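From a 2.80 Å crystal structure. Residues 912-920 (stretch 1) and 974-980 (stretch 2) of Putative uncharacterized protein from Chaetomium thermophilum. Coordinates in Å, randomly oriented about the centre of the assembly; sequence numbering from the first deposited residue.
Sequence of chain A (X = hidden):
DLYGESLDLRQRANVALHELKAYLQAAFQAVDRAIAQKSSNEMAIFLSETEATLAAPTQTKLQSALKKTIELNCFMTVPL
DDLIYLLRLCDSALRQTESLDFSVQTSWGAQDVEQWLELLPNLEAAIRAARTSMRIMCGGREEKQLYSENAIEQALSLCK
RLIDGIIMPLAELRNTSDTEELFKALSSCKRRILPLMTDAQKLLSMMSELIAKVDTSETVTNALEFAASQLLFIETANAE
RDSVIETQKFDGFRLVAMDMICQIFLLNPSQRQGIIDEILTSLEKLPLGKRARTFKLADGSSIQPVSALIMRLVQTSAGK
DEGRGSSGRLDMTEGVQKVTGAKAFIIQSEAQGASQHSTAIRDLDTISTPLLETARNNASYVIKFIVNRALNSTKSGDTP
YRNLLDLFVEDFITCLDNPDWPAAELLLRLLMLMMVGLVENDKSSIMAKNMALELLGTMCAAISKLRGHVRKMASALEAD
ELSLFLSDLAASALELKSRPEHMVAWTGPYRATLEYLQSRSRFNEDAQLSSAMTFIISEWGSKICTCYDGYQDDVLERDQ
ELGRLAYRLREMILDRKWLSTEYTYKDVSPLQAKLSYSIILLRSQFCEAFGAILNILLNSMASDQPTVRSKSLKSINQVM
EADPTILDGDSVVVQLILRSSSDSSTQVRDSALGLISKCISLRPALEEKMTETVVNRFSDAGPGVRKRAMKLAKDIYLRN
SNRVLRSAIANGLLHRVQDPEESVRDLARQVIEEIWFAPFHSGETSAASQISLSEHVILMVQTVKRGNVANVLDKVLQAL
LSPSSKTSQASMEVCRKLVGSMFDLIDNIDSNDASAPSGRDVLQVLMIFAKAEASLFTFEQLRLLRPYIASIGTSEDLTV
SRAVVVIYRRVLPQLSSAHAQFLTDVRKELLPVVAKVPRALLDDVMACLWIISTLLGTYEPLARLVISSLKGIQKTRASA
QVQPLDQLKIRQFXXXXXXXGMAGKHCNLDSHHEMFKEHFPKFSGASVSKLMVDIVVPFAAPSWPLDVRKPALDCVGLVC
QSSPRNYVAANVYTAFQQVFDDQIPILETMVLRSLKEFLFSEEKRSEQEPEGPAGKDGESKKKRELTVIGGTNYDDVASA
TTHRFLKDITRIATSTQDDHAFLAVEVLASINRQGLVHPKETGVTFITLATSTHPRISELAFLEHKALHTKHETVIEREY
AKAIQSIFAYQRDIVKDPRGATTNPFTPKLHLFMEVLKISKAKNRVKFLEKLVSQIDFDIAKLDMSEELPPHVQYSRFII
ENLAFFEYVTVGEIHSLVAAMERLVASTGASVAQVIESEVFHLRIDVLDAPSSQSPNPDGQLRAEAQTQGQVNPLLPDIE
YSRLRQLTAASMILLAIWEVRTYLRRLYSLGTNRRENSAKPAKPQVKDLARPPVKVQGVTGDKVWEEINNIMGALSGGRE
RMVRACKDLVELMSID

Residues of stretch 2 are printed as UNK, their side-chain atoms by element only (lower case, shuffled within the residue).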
# COMPACT_ATOMS: atom_id res chain seq x y z
N PRO A 912 23.78 -59.29 11.00
CA PRO A 912 22.95 -59.77 12.12
C PRO A 912 21.82 -58.82 12.50
O PRO A 912 20.79 -59.29 13.01
CB PRO A 912 23.96 -59.95 13.26
CG PRO A 912 25.15 -59.17 12.87
CD PRO A 912 25.20 -59.22 11.39
N VAL A 913 21.98 -57.52 12.28
CA VAL A 913 20.92 -56.57 12.63
C VAL A 913 19.68 -56.76 11.78
O VAL A 913 18.62 -56.21 12.11
CB VAL A 913 21.41 -55.11 12.49
CG1 VAL A 913 22.75 -54.92 13.21
CG2 VAL A 913 21.51 -54.69 11.03
N VAL A 914 19.77 -57.51 10.68
CA VAL A 914 18.62 -57.79 9.84
C VAL A 914 17.49 -58.43 10.63
O VAL A 914 16.32 -58.32 10.23
CB VAL A 914 19.05 -58.68 8.66
CG1 VAL A 914 17.84 -59.29 7.95
CG2 VAL A 914 19.89 -57.88 7.68
N ALA A 915 17.80 -59.11 11.73
CA ALA A 915 16.82 -59.90 12.45
C ALA A 915 16.06 -59.12 13.52
O ALA A 915 15.25 -59.72 14.24
CB ALA A 915 17.50 -61.11 13.10
N LYS A 916 16.28 -57.81 13.63
CA LYS A 916 15.66 -57.03 14.70
C LYS A 916 15.12 -55.70 14.18
O LYS A 916 13.97 -55.34 14.43
CB LYS A 916 16.65 -56.77 15.83
CG LYS A 916 17.30 -58.02 16.39
CD LYS A 916 18.20 -57.70 17.58
CE LYS A 916 18.83 -58.95 18.16
NZ LYS A 916 19.64 -58.66 19.38
N VAL A 917 15.97 -54.96 13.47
CA VAL A 917 15.71 -53.58 13.06
C VAL A 917 14.34 -53.47 12.39
O VAL A 917 13.91 -54.40 11.70
CB VAL A 917 16.82 -53.08 12.13
CG1 VAL A 917 16.79 -53.83 10.80
CG2 VAL A 917 16.70 -51.61 11.91
N PRO A 918 13.62 -52.34 12.56
CA PRO A 918 12.33 -52.19 11.87
C PRO A 918 12.43 -52.25 10.36
O PRO A 918 13.53 -52.32 9.80
CB PRO A 918 11.83 -50.82 12.35
CG PRO A 918 13.01 -50.15 12.97
CD PRO A 918 13.84 -51.25 13.52
N ARG A 919 11.28 -52.21 9.69
CA ARG A 919 11.23 -52.38 8.24
C ARG A 919 11.91 -51.22 7.52
O ARG A 919 12.80 -51.42 6.69
CB ARG A 919 9.78 -52.51 7.79
CG ARG A 919 9.56 -52.52 6.27
CD ARG A 919 8.10 -52.26 5.93
NE ARG A 919 7.96 -51.74 4.57
CZ ARG A 919 7.57 -52.45 3.51
NH1 ARG A 919 7.26 -53.73 3.62
NH2 ARG A 919 7.48 -51.86 2.32
N ALA A 920 11.49 -49.98 7.82
CA ALA A 920 11.97 -48.83 7.08
C ALA A 920 13.50 -48.78 7.04
O ALA A 920 14.09 -48.40 6.03
CB ALA A 920 11.41 -47.54 7.68
N UNK A 974 6.68 -63.24 10.62
CA UNK A 974 6.71 -61.86 10.14
C UNK A 974 8.13 -61.46 9.77
O UNK A 974 8.36 -60.86 8.71
o UNK A 974 5.00 -59.01 10.32
c UNK A 974 6.09 -59.47 10.72
c UNK A 974 6.13 -60.92 11.19
o UNK A 974 7.14 -58.81 10.75
N UNK A 975 9.09 -61.79 10.63
CA UNK A 975 10.47 -61.40 10.36
C UNK A 975 11.05 -62.20 9.19
O UNK A 975 11.75 -61.64 8.34
n UNK A 975 13.52 -58.47 11.34
c UNK A 975 12.34 -59.27 11.64
c UNK A 975 13.50 -57.15 11.23
c UNK A 975 11.33 -61.57 11.61
n UNK A 975 12.37 -56.47 11.38
c UNK A 975 12.62 -60.77 11.57
n UNK A 975 14.63 -56.50 10.96
N UNK A 976 10.78 -63.50 9.14
CA UNK A 976 11.26 -64.31 8.02
C UNK A 976 10.78 -63.74 6.70
O UNK A 976 11.58 -63.42 5.80
c UNK A 976 12.79 -66.32 9.64
c UNK A 976 11.32 -68.14 11.11
c UNK A 976 12.65 -67.92 11.40
c UNK A 976 10.80 -65.76 8.18
c UNK A 976 11.45 -66.52 9.32
c UNK A 976 13.39 -67.02 10.68
o UNK A 976 13.23 -68.62 12.44
c UNK A 976 10.73 -67.44 10.07
N UNK A 977 9.46 -63.60 6.55
CA UNK A 977 8.89 -63.07 5.32
C UNK A 977 9.39 -61.67 5.03
O UNK A 977 9.55 -61.30 3.86
c UNK A 977 7.36 -63.07 5.40
o UNK A 977 6.91 -62.07 6.29
N UNK A 978 9.61 -60.86 6.06
CA UNK A 978 10.14 -59.52 5.84
C UNK A 978 11.54 -59.58 5.24
O UNK A 978 11.84 -58.89 4.25
c UNK A 978 10.63 -57.28 7.03
c UNK A 978 10.14 -58.73 7.15
c UNK A 978 9.70 -56.46 6.16
c UNK A 978 10.78 -56.64 8.40
N UNK A 979 12.41 -60.41 5.81
CA UNK A 979 13.78 -60.54 5.31
C UNK A 979 13.77 -61.05 3.87
O UNK A 979 14.43 -60.49 2.99
c UNK A 979 14.70 -60.85 7.63
c UNK A 979 14.60 -61.46 6.23
c UNK A 979 16.00 -61.69 5.65
c UNK A 979 15.27 -61.80 8.68
N UNK A 980 13.02 -62.12 3.62
CA UNK A 980 12.93 -62.65 2.26
C UNK A 980 12.43 -61.58 1.30
O UNK A 980 12.96 -61.42 0.19
c UNK A 980 12.03 -63.90 2.23
c UNK A 980 12.61 -65.00 3.11
c UNK A 980 11.84 -64.40 0.80

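Position 974 carries four side-chain atoms, two carbons in line and two oxygens on the second, and they lie out of reach of stretch 1. That forked carboxylate on a single methylene is Asp-974.

Position 975 has seven side-chain atoms: three carbons, a nitrogen, then a carbon bearing two more nitrogens. Its CA-to-CB bond points toward stretch 1, and its planar, nitrogen-rich end lies among the backbone atoms of Val-914 to Val-917. A guanidinium on a three-carbon chain identifies Arg-975.

At position 976, one carbon leads to a six-carbon ring bearing a single oxygen, the pattern of a phenol, and the side chain does not reach stretch 1. This is Tyr-976.

Position 977 shows one carbon and one oxygen, buried but away from this contact, hence Ser-977.

Position 978 has four carbons forked at the second, one of whose terminal carbons approaches Arg-919. The fork one carbon beyond CB makes it Leu-978; the pair closes to 3.9 Å between Leu-978 CD1 and Arg-919 CG.

Position 979 also has four carbons, but the fork is at the first and one arm is two carbons long; a carbon of this side chain packs against the side chain of Val-914. Beta branching with unequal arms gives Ile-979, whose CG1 lies 3.5 Å from Val-914 CG1, an apolar contact between buried residues.

Position 980 has three carbons, the first carrying the other two, and its side chain is out of reach of stretch 1: Val-980.

The contact is organised around Arg-975, which loses 98 Å² of surface to stretch 1. The backbone at the end of the 3-10 segment and in the following loop offers carbonyl oxygens to its guanidinium. Arg-975 NH2 donates to Val-914 O at 2.6 Å with an angle of 150°, the best-formed bond of the set; Arg-975 NE adds a weak bond to Val-914 O at 3.0 Å. Both Val-914 O and Val-917 O lie near the guanidinium plane, where its N-H groups point, while Lys-916 C lies over one face. The bonds to Val-917 O deserve caution: Arg-975 NH2 to Val-917 O is very short at 2.3 Å, Arg-975 NH1 to Val-917 O is weak at 2.6 Å, and the crowding of that oxygen leaves its place less sure. Nearby, Arg-975 NH2 and Val-917 N are 3.2 Å apart, but both are donors and form no bond. Positions 975, 978 and 979 all direct CB toward stretch 1, so one side of the helix combines polar anchoring by Arg-975 with packing by Leu-978 and Ile-979.

Stretch 2 974-980: DRYSLIV
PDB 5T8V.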